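Local coordinates for RimK-related lysine biosynthesis protein (Thermococcus kodakarensis, PDB 5K2M) that binds ADP and magnesium and, as a RimK-family ATP-grasp ligase of the LysX subfamily, probably forms amide bonds at the expense of ATP in amino-acid biosynthesis, at residues Ile3-Thr8 with Gly25-Leu30; Val165-Arg170 with Asp229-Glu234; Ser74-Glu79 with Glu219-Gly224. All coordinates share one frame; numbering follows the deposited sequence.

Contact 1 pairs strands 2-7 and 26-31 in the four-stranded parallel sheet at the N-terminal end of the chain. Contact 2 lies on the opposite side of the chain's centre, its centre about 37 Å from that of contact 1, where a loop and strand 225-233 border the ADP site. Contact 3 sits nearer the middle and brings helix 74-80 against the turn between helix 208-219 and that same strand, which starts where contact 3 ends and carries the second segment of contact 2. Contact 1 closes first along the chain; the segments of contacts 2 and 3 then alternate. Contact 3 therefore ties the chain just after the N-terminal sheet to the ATP-grasp part that holds the nucleotide.

Contact 1: Ile3-Thr8 with Gly25-Leu30; sequences IGITYT and GEVVML
Met29 turns CG anti to its own carbonyl carbon (chi1 -60°) and then bends at chi2 and again at chi3, the last bend leaving its CE 3.9 Å from Tyr7 CE1. Tyr7 answers with CG lodged between its backbone N and carbonyl carbon, and the CD1-CE1 side of its ring rests against the backbone of strand 26-31, with Tyr7 CE1 3.5 Å from Leu30 C. Two residues before Tyr7, Ile5 lies alongside Met29, the two side chains pointing the same way. Its terminal CD1 touches two side chains of the other strand, Val27 CG1 at 3.8 Å and Met29 SD at 4.0 Å. Ile3, Ile5, Val27 and Met29 form one face of the sheet, and helix 12-24 covers it through Ala21, Ile17 and Lys18.

On the other face Leu30 CD1 reaches back over the chain to lie 4.2 Å from Gly4 CA, where there is no side chain to meet it, and it also touches Thr6 CG2. Phe63 of helix 53-65 packs on both Thr6 and Leu30.

The backbones run parallel, their directions 24° apart. Ile3 N donates to Glu26 O at 2.8 Å, then the ladder alternates: Val28 N to Ile3 O, Ile5 N to Val28 O, Leu30 N to Ile5 O. The last rung, Tyr7 N to Leu30 O, is longer at 3.2 Å and more bent, at 143°. The CA-H groups of Val27, Gly4 and Thr6 add contacts to the carbonyl oxygens of Ile3, Val28 and Leu30.

Strand 2-7, helix 12-24 and strand 26-31 make a beta-alpha-beta crossover, the opening unit of the Rossmann-like N-terminal domain found in ATP-grasp enzymes.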
loop_
_atom_site.group_PDB
_atom_site.type_symbol
_atom_site.label_atom_id
_atom_site.label_comp_id
_atom_site.label_asym_id
_atom_site.label_seq_id
_atom_site.Cartn_x
_atom_site.Cartn_y
_atom_site.Cartn_z
ATOM N N ILE A 3 -16.144 25.300 34.042
ATOM C CA ILE A 3 -17.231 24.337 34.062
ATOM C C ILE A 3 -17.998 24.463 32.743
ATOM O O ILE A 3 -18.546 25.517 32.433
ATOM C CB ILE A 3 -18.187 24.604 35.247
ATOM C CG1 ILE A 3 -17.458 24.414 36.580
ATOM C CG2 ILE A 3 -19.410 23.694 35.166
ATOM C CD1 ILE A 3 -18.218 24.916 37.795
ATOM N N GLY A 4 -18.021 23.396 31.960
ATOM C CA GLY A 4 -18.845 23.356 30.754
ATOM C C GLY A 4 -20.277 22.930 31.048
ATOM O O GLY A 4 -20.515 22.110 31.939
ATOM N N ILE A 5 -21.232 23.471 30.292
ATOM C CA ILE A 5 -22.607 22.961 30.313
ATOM C C ILE A 5 -23.053 22.672 28.885
ATOM O O ILE A 5 -23.172 23.594 28.081
ATOM C CB ILE A 5 -23.590 23.983 30.926
ATOM C CG1 ILE A 5 -23.140 24.391 32.324
ATOM C CG2 ILE A 5 -24.991 23.408 30.991
ATOM C CD1 ILE A 5 -23.998 25.464 32.960
ATOM N N THR A 6 -23.328 21.408 28.562
ATOM C CA THR A 6 -23.803 21.073 27.213
ATOM C C THR A 6 -25.318 21.014 27.190
ATOM O O THR A 6 -25.938 20.484 28.112
ATOM C CB THR A 6 -23.247 19.751 26.688
ATOM O OG1 THR A 6 -23.669 18.695 27.539
ATOM C CG2 THR A 6 -21.746 19.789 26.630
ATOM N N TYR A 7 -25.905 21.550 26.125
ATOM C CA TYR A 7 -27.349 21.787 26.079
ATOM C C TYR A 7 -27.927 21.834 24.658
ATOM O O TYR A 7 -27.225 22.120 23.675
ATOM C CB TYR A 7 -27.686 23.081 26.826
ATOM C CG TYR A 7 -27.271 24.366 26.119
ATOM C CD1 TYR A 7 -25.999 24.918 26.290
ATOM C CD2 TYR A 7 -28.167 25.045 25.313
ATOM C CE1 TYR A 7 -25.642 26.097 25.651
ATOM C CE2 TYR A 7 -27.817 26.215 24.672
ATOM C CZ TYR A 7 -26.566 26.740 24.842
ATOM O OH TYR A 7 -26.267 27.905 24.171
ATOM N N THR A 8 -29.217 21.547 24.578
ATOM C CA THR A 8 -29.976 21.642 23.343
ATOM C C THR A 8 -30.737 22.955 23.369
ATOM O O THR A 8 -30.574 23.800 22.490
ATOM C CB THR A 8 -30.951 20.465 23.226
ATOM O OG1 THR A 8 -30.237 19.248 23.462
ATOM C CG2 THR A 8 -31.610 20.439 21.841
ATOM N N GLY A 25 -16.847 29.124 39.436
ATOM C CA GLY A 25 -15.820 29.419 38.439
ATOM C C GLY A 25 -16.384 29.963 37.142
ATOM O O GLY A 25 -17.489 30.469 37.102
ATOM N N GLU A 26 -15.593 29.859 36.085
ATOM C CA GLU A 26 -15.968 30.335 34.770
ATOM C C GLU A 26 -16.877 29.294 34.099
ATOM O O GLU A 26 -16.581 28.105 34.121
ATOM C CB GLU A 26 -14.695 30.542 33.965
ATOM C CG GLU A 26 -14.863 31.212 32.616
ATOM C CD GLU A 26 -13.525 31.478 31.938
ATOM O OE1 GLU A 26 -12.472 31.169 32.545
ATOM O OE2 GLU A 26 -13.518 31.992 30.796
ATOM N N VAL A 27 -17.988 29.740 33.523
ATOM C CA VAL A 27 -18.953 28.849 32.882
ATOM C C VAL A 27 -18.823 28.941 31.363
ATOM O O VAL A 27 -18.891 30.029 30.813
ATOM C CB VAL A 27 -20.401 29.207 33.287
ATOM C CG1 VAL A 27 -21.388 28.217 32.684
ATOM C CG2 VAL A 27 -20.542 29.221 34.801
ATOM N N VAL A 28 -18.638 27.801 30.696
ATOM C CA VAL A 28 -18.613 27.743 29.227
ATOM C C VAL A 28 -19.875 27.051 28.733
ATOM O O VAL A 28 -20.052 25.843 28.941
ATOM C CB VAL A 28 -17.377 26.980 28.713
ATOM C CG1 VAL A 28 -17.278 27.053 27.189
ATOM C CG2 VAL A 28 -16.122 27.536 29.367
ATOM N N MET A 29 -20.745 27.821 28.086
ATOM C CA MET A 29 -22.006 27.315 27.563
ATOM C C MET A 29 -21.754 26.669 26.223
ATOM O O MET A 29 -21.267 27.320 25.313
ATOM C CB MET A 29 -23.007 28.454 27.384
ATOM C CG MET A 29 -23.335 29.187 28.670
ATOM S SD MET A 29 -24.003 28.072 29.907
ATOM C CE MET A 29 -25.616 27.720 29.234
ATOM N N LEU A 30 -22.076 25.385 26.101
ATOM C CA LEU A 30 -21.767 24.649 24.891
ATOM C C LEU A 30 -23.040 24.127 24.285
ATOM O O LEU A 30 -23.538 23.077 24.678
ATOM C CB LEU A 30 -20.831 23.486 25.190
ATOM C CG LEU A 30 -19.460 23.881 25.725
ATOM C CD1 LEU A 30 -18.937 22.773 26.617
ATOM C CD2 LEU A 30 -18.496 24.180 24.590
#

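Contact 2: Val165-Arg170 with Asp229-Glu234; sequences VEKPGR and DIFESE. With MG (magnesium ion), chain Q; ADP (adenosine-5'-diphosphate), chain O.
Arg170 and Glu232 form the salt bridge of this contact. The guanidinium presents its side, with NE 2.9 Å from Glu232 OE1 and NH2 2.9 Å from Glu232 OE2, and each oxygen uses its syn lone pair. Two bonds from two nitrogens restrain rotation and hold the planes 9° apart, while Arg170 NH1 goes on to Tyr188 OH.

A water adds a second polar link: it donates to Arg170 O and Glu232 OE1 and accepts from Glu232 N.

Apolar contacts follow nearer the nucleotide. Lys167 lays CD over one face of the Phe231 ring, 3.8 Å from Phe231 CD1 and offset toward the rim, in a CH-pi contact. Val165 CB approaches the same ring obliquely, and Val165 CG1 touches Ser233 CB at 3.6 Å. Phe231 CE2 in turn touches the adenine, 3.5 Å from ADP C5.

Both hydrogen bonds to ADP come from the loop 165-170. In Lys167, chi3 turns CE, and chi4 (-63°) then brings NZ to ADP N3 at 2.8 Å, with Trp192 O as a further partner; Val165 N gives its hydrogen to ADP N1 at 3.0 Å.

The metal is held from the strand: Asp229 OD2 binds magnesium at 2.0 Å, joined by Glu241, a water and oxygens of both ADP phosphates. This is the nucleotide pocket of an ATP-grasp fold, with a loop at the adenine and a strand carrying the metal ligand.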
loop_
_atom_site.group_PDB
_atom_site.type_symbol
_atom_site.label_atom_id
_atom_site.label_comp_id
_atom_site.label_asym_id
_atom_site.label_seq_id
_atom_site.Cartn_x
_atom_site.Cartn_y
_atom_site.Cartn_z
ATOM N N VAL A 165 -48.924 -1.761 38.400
ATOM C CA VAL A 165 -48.983 -1.478 39.822
ATOM C C VAL A 165 -50.132 -0.511 40.102
ATOM O O VAL A 165 -50.240 0.533 39.457
ATOM C CB VAL A 165 -47.650 -0.908 40.328
ATOM C CG1 VAL A 165 -47.744 -0.578 41.808
ATOM C CG2 VAL A 165 -46.520 -1.892 40.054
ATOM N N GLU A 166 -50.991 -0.874 41.057
ATOM C CA GLU A 166 -52.124 -0.040 41.449
ATOM C C GLU A 166 -51.639 0.971 42.468
ATOM O O GLU A 166 -51.515 0.662 43.647
ATOM C CB GLU A 166 -53.259 -0.887 42.030
ATOM C CG GLU A 166 -53.887 -1.835 41.017
ATOM C CD GLU A 166 -54.980 -2.705 41.612
ATOM O OE1 GLU A 166 -55.134 -3.851 41.150
ATOM O OE2 GLU A 166 -55.685 -2.255 42.546
ATOM N N LYS A 167 -51.357 2.177 41.990
ATOM C CA LYS A 167 -50.796 3.231 42.816
ATOM C C LYS A 167 -51.956 4.077 43.317
ATOM O O LYS A 167 -53.017 4.092 42.687
ATOM C CB LYS A 167 -49.843 4.117 41.994
ATOM C CG LYS A 167 -48.865 3.362 41.094
ATOM C CD LYS A 167 -47.924 4.286 40.321
ATOM C CE LYS A 167 -48.638 5.239 39.351
ATOM N NZ LYS A 167 -49.387 4.560 38.253
ATOM N N PRO A 168 -51.758 4.808 44.427
ATOM C CA PRO A 168 -52.834 5.644 44.974
ATOM C C PRO A 168 -52.929 7.024 44.306
ATOM O O PRO A 168 -52.760 8.041 44.963
ATOM C CB PRO A 168 -52.450 5.765 46.453
ATOM C CG PRO A 168 -50.955 5.684 46.456
ATOM C CD PRO A 168 -50.559 4.813 45.288
ATOM N N GLY A 169 -53.182 7.049 42.998
ATOM C CA GLY A 169 -53.361 8.303 42.257
ATOM C C GLY A 169 -52.115 9.165 42.107
ATOM O O GLY A 169 -52.210 10.337 41.752
ATOM N N ARG A 170 -50.942 8.581 42.343
ATOM C CA ARG A 170 -49.686 9.333 42.342
ATOM C C ARG A 170 -48.498 8.392 42.344
ATOM O O ARG A 170 -48.619 7.216 42.675
ATOM C CB ARG A 170 -49.587 10.206 43.597
ATOM C CG ARG A 170 -49.414 9.381 44.869
ATOM C CD ARG A 170 -49.658 10.163 46.144
ATOM N NE ARG A 170 -49.269 9.386 47.316
ATOM C CZ ARG A 170 -49.382 9.804 48.577
ATOM N NH1 ARG A 170 -49.876 11.003 48.857
ATOM N NH2 ARG A 170 -48.992 9.018 49.574
ATOM N N ASP A 229 -37.642 7.280 40.278
ATOM C CA ASP A 229 -39.107 7.123 40.301
ATOM C C ASP A 229 -39.521 5.939 41.177
ATOM O O ASP A 229 -39.101 4.812 40.925
ATOM C CB ASP A 229 -39.653 6.846 38.905
ATOM C CG ASP A 229 -39.420 7.987 37.932
ATOM O OD1 ASP A 229 -38.529 8.828 38.163
ATOM O OD2 ASP A 229 -40.135 8.022 36.906
ATOM N N ILE A 230 -40.378 6.192 42.164
ATOM C CA ILE A 230 -40.797 5.171 43.123
ATOM C C ILE A 230 -42.329 5.023 43.105
ATOM O O ILE A 230 -43.043 6.009 42.938
ATOM C CB ILE A 230 -40.276 5.528 44.539
ATOM C CG1 ILE A 230 -38.748 5.403 44.582
ATOM C CG2 ILE A 230 -40.896 4.638 45.604
ATOM C CD1 ILE A 230 -38.090 6.068 45.780
ATOM N N PHE A 231 -42.819 3.789 43.248
ATOM C CA PHE A 231 -44.256 3.518 43.339
ATOM C C PHE A 231 -44.646 3.020 44.720
ATOM O O PHE A 231 -43.969 2.163 45.291
ATOM C CB PHE A 231 -44.693 2.416 42.370
ATOM C CG PHE A 231 -44.430 2.698 40.912
ATOM C CD1 PHE A 231 -44.146 3.970 40.446
ATOM C CD2 PHE A 231 -44.509 1.652 39.993
ATOM C CE1 PHE A 231 -43.938 4.196 39.106
ATOM C CE2 PHE A 231 -44.297 1.871 38.647
ATOM C CZ PHE A 231 -44.009 3.150 38.200
ATOM N N GLU A 232 -45.754 3.540 45.240
ATOM C CA GLU A 232 -46.415 2.943 46.400
ATOM C C GLU A 232 -47.352 1.856 45.897
ATOM O O GLU A 232 -48.088 2.070 44.935
ATOM C CB GLU A 232 -47.213 3.990 47.183
ATOM C CG GLU A 232 -46.353 5.110 47.756
ATOM C CD GLU A 232 -47.134 6.379 48.029
ATOM O OE1 GLU A 232 -47.528 7.068 47.059
ATOM O OE2 GLU A 232 -47.348 6.692 49.215
ATOM N N SER A 233 -47.306 0.691 46.539
ATOM C CA SER A 233 -48.178 -0.426 46.203
ATOM C C SER A 233 -48.569 -1.154 47.474
ATOM O O SER A 233 -47.975 -0.923 48.529
ATOM C CB SER A 233 -47.463 -1.394 45.261
ATOM O OG SER A 233 -46.498 -2.154 45.959
ATOM N N GLU A 234 -49.546 -2.051 47.359
ATOM C CA GLU A 234 -49.993 -2.878 48.484
ATOM C C GLU A 234 -48.854 -3.700 49.106
ATOM O O GLU A 234 -48.966 -4.143 50.241
ATOM C CB GLU A 234 -51.165 -3.794 48.067
ATOM C CG GLU A 234 -50.823 -4.881 47.048
ATOM C CD GLU A 234 -52.052 -5.537 46.415
ATOM O OE1 GLU A 234 -53.105 -5.626 47.085
ATOM O OE2 GLU A 234 -51.969 -5.976 45.241
HETATM MG MG MG Q . -40.350 8.134 34.904
HETATM P PB ADP O . -40.658 7.332 31.728
HETATM O O1B ADP O . -41.086 8.277 32.816
HETATM O O2B ADP O . -41.344 7.561 30.403
HETATM O O3B ADP O . -39.168 7.178 31.551
HETATM P PA ADP O . -41.771 5.422 33.599
HETATM O O1A ADP O . -41.257 6.320 34.707
HETATM O O2A ADP O . -41.502 3.962 33.770
HETATM O O3A ADP O . -41.224 5.877 32.159
HETATM O "O5'" ADP O . -43.354 5.621 33.441
HETATM C "C5'" ADP O . -43.944 6.901 33.458
HETATM C "C4'" ADP O . -45.073 6.934 34.474
HETATM O "O4'" ADP O . -46.064 5.963 34.118
HETATM C "C3'" ADP O . -44.662 6.623 35.905
HETATM O "O3'" ADP O . -44.257 7.805 36.613
HETATM C "C2'" ADP O . -45.939 6.023 36.462
HETATM O "O2'" ADP O . -46.866 7.026 36.872
HETATM C "C1'" ADP O . -46.555 5.310 35.282
HETATM N N9 ADP O . -46.134 3.902 35.262
HETATM C C8 ADP O . -45.056 3.396 34.628
HETATM N N7 ADP O . -44.941 2.071 34.824
HETATM C C5 ADP O . -45.968 1.718 35.619
HETATM C C6 ADP O . -46.461 0.470 36.199
HETATM N N6 ADP O . -45.809 -0.692 35.977
HETATM N N1 ADP O . -47.574 0.535 36.957
HETATM C C2 ADP O . -48.228 1.682 37.187
HETATM N N3 ADP O . -47.844 2.858 36.693
HETATM C C4 ADP O . -46.746 2.930 35.912
HETATM O O HOH W 1 -47.074 5.868 44.560
HETATM O O HOH W 2 -42.198 9.043 35.529
#

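Contact 3: Ser74-Glu79 with Glu219-Gly224; sequences SRLIFE and EAFGEG
Leu76 of helix 74-80 packs against the loop around Phe221 and Glu223, where helix 208-219 gives way to strand 225-233 of the ATP-grasp domain. The seam is thus a helix packed against a helix-to-strand connection, and Gly222, with positive phi, marks where the chain leaves the helical course.

From CB outward, Leu76 meets a series of partners. Its CB lies 4.0 Å from Glu223 CD, against the carboxylate end of that side chain. CG sits anti to the backbone N (chi1 -173°), and from it the two methyls part company. CD1 comes to Phe221, 3.7 Å from Phe221 CD1 and also close to its CB and CG; the two side chains cross at about a right angle. CD2 goes to the backbone beyond, 3.2 Å from Glu223 O, a tight approach, and 3.7 Å from Gly224 CA, which has no side chain in the way. Leu226 on strand 225-233 packs on both Leu76 and Phe221, while Ala86, Arg89 and Leu90 of helix 83-90 also meet the Phe221 side chain.

Beside these apolar contacts, Arg75 reaches the loop with a single nitrogen. Its NH1 donates to Phe221 O at 3.0 Å and to Glu223 OE1 at 3.1 Å, both acceptors lying near the guanidinium plane. NH1 thus spends both its hydrogens, one on a backbone carbonyl and one in a salt bridge. Arg75 CD also passes 3.4 Å from Glu223 OE1. The carboxylate is held at its other oxygen as well, Glu223 OE2 bonding to Ser73 OG, while Arg75 NH1 meets Glu223 OE1 on the anti side, 25° out of the carboxylate plane.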
loop_
_atom_site.group_PDB
_atom_site.type_symbol
_atom_site.label_atom_id
_atom_site.label_comp_id
_atom_site.label_asym_id
_atom_site.label_seq_id
_atom_site.Cartn_x
_atom_site.Cartn_y
_atom_site.Cartn_z
ATOM N N SER A 74 -20.681 8.768 30.833
ATOM C CA SER A 74 -21.284 8.014 29.745
ATOM C C SER A 74 -21.829 6.658 30.210
ATOM O O SER A 74 -22.909 6.235 29.792
ATOM C CB SER A 74 -20.310 7.835 28.569
ATOM O OG SER A 74 -19.150 7.119 28.936
ATOM N N ARG A 75 -21.091 5.983 31.073
ATOM C CA ARG A 75 -21.550 4.722 31.637
ATOM C C ARG A 75 -22.885 4.886 32.395
ATOM O O ARG A 75 -23.814 4.121 32.185
ATOM C CB ARG A 75 -20.456 4.117 32.537
ATOM C CG ARG A 75 -20.836 2.824 33.249
ATOM C CD ARG A 75 -21.290 3.091 34.685
ATOM N NE ARG A 75 -22.001 1.964 35.303
ATOM C CZ ARG A 75 -22.446 1.938 36.562
ATOM N NH1 ARG A 75 -22.266 2.979 37.373
ATOM N NH2 ARG A 75 -23.077 0.860 37.018
ATOM N N LEU A 76 -22.994 5.876 33.267
ATOM C CA LEU A 76 -24.238 6.061 34.020
ATOM C C LEU A 76 -25.405 6.469 33.123
ATOM O O LEU A 76 -26.521 5.933 33.249
ATOM C CB LEU A 76 -24.060 7.066 35.166
ATOM C CG LEU A 76 -25.269 7.171 36.103
ATOM C CD1 LEU A 76 -25.664 5.815 36.672
ATOM C CD2 LEU A 76 -24.951 8.114 37.231
ATOM N N ILE A 77 -25.158 7.385 32.191
ATOM C CA ILE A 77 -26.193 7.788 31.252
ATOM C C ILE A 77 -26.719 6.576 30.466
ATOM O O ILE A 77 -27.924 6.415 30.308
ATOM C CB ILE A 77 -25.702 8.875 30.277
ATOM C CG1 ILE A 77 -25.506 10.210 31.017
ATOM C CG2 ILE A 77 -26.695 9.054 29.128
ATOM C CD1 ILE A 77 -24.497 11.127 30.354
ATOM N N PHE A 78 -25.824 5.709 30.006
ATOM C CA PHE A 78 -26.265 4.521 29.291
ATOM C C PHE A 78 -27.049 3.558 30.184
ATOM O O PHE A 78 -28.124 3.123 29.820
ATOM C CB PHE A 78 -25.097 3.750 28.657
ATOM C CG PHE A 78 -25.520 2.414 28.119
ATOM C CD1 PHE A 78 -26.497 2.344 27.124
ATOM C CD2 PHE A 78 -25.040 1.235 28.669
ATOM C CE1 PHE A 78 -26.939 1.116 26.646
ATOM C CE2 PHE A 78 -25.459 0.009 28.186
ATOM C CZ PHE A 78 -26.411 -0.054 27.179
ATOM N N GLU A 79 -26.501 3.209 31.344
ATOM C CA GLU A 79 -27.148 2.199 32.171
ATOM C C GLU A 79 -28.406 2.705 32.845
ATOM O O GLU A 79 -29.452 2.055 32.764
ATOM C CB GLU A 79 -26.179 1.603 33.185
ATOM C CG GLU A 79 -25.043 0.873 32.499
ATOM C CD GLU A 79 -24.669 -0.445 33.149
ATOM O OE1 GLU A 79 -25.418 -0.959 34.017
ATOM O OE2 GLU A 79 -23.601 -0.969 32.765
ATOM N N GLU A 219 -27.164 3.765 45.233
ATOM C CA GLU A 219 -25.985 2.936 45.548
ATOM C C GLU A 219 -25.861 1.716 44.630
ATOM O O GLU A 219 -24.765 1.214 44.410
ATOM C CB GLU A 219 -25.976 2.528 47.040
ATOM C CG GLU A 219 -25.564 3.696 47.931
ATOM C CD GLU A 219 -25.752 3.492 49.428
ATOM O OE1 GLU A 219 -26.393 2.515 49.873
ATOM O OE2 GLU A 219 -25.255 4.361 50.173
ATOM N N ALA A 220 -26.976 1.262 44.075
ATOM C CA ALA A 220 -26.928 0.273 42.999
ATOM C C ALA A 220 -26.076 0.731 41.804
ATOM O O ALA A 220 -25.490 -0.094 41.116
ATOM C CB ALA A 220 -28.333 -0.068 42.526
ATOM N N PHE A 221 -26.029 2.044 41.564
ATOM C CA PHE A 221 -25.233 2.629 40.499
ATOM C C PHE A 221 -23.883 3.156 40.987
ATOM O O PHE A 221 -22.876 2.985 40.301
ATOM C CB PHE A 221 -26.058 3.711 39.778
ATOM C CG PHE A 221 -27.249 3.138 39.069
ATOM C CD1 PHE A 221 -27.123 2.629 37.784
ATOM C CD2 PHE A 221 -28.462 2.995 39.729
ATOM C CE1 PHE A 221 -28.199 2.036 37.143
ATOM C CE2 PHE A 221 -29.541 2.407 39.094
ATOM C CZ PHE A 221 -29.410 1.934 37.791
ATOM N N GLY A 222 -23.868 3.810 42.146
ATOM C CA GLY A 222 -22.616 4.187 42.806
ATOM C C GLY A 222 -21.968 5.481 42.346
ATOM O O GLY A 222 -20.847 5.786 42.740
ATOM N N GLU A 223 -22.665 6.259 41.526
ATOM C CA GLU A 223 -22.132 7.532 41.060
ATOM C C GLU A 223 -23.257 8.414 40.572
ATOM O O GLU A 223 -24.375 7.944 40.328
ATOM C CB GLU A 223 -21.138 7.324 39.902
ATOM C CG GLU A 223 -21.699 6.515 38.738
ATOM C CD GLU A 223 -20.837 6.560 37.476
ATOM O OE1 GLU A 223 -20.486 5.485 36.952
ATOM O OE2 GLU A 223 -20.525 7.657 36.970
ATOM N N GLY A 224 -22.942 9.694 40.428
ATOM C CA GLY A 224 -23.754 10.610 39.639
ATOM C C GLY A 224 -24.929 11.257 40.337
ATOM O O GLY A 224 -25.074 11.190 41.558
#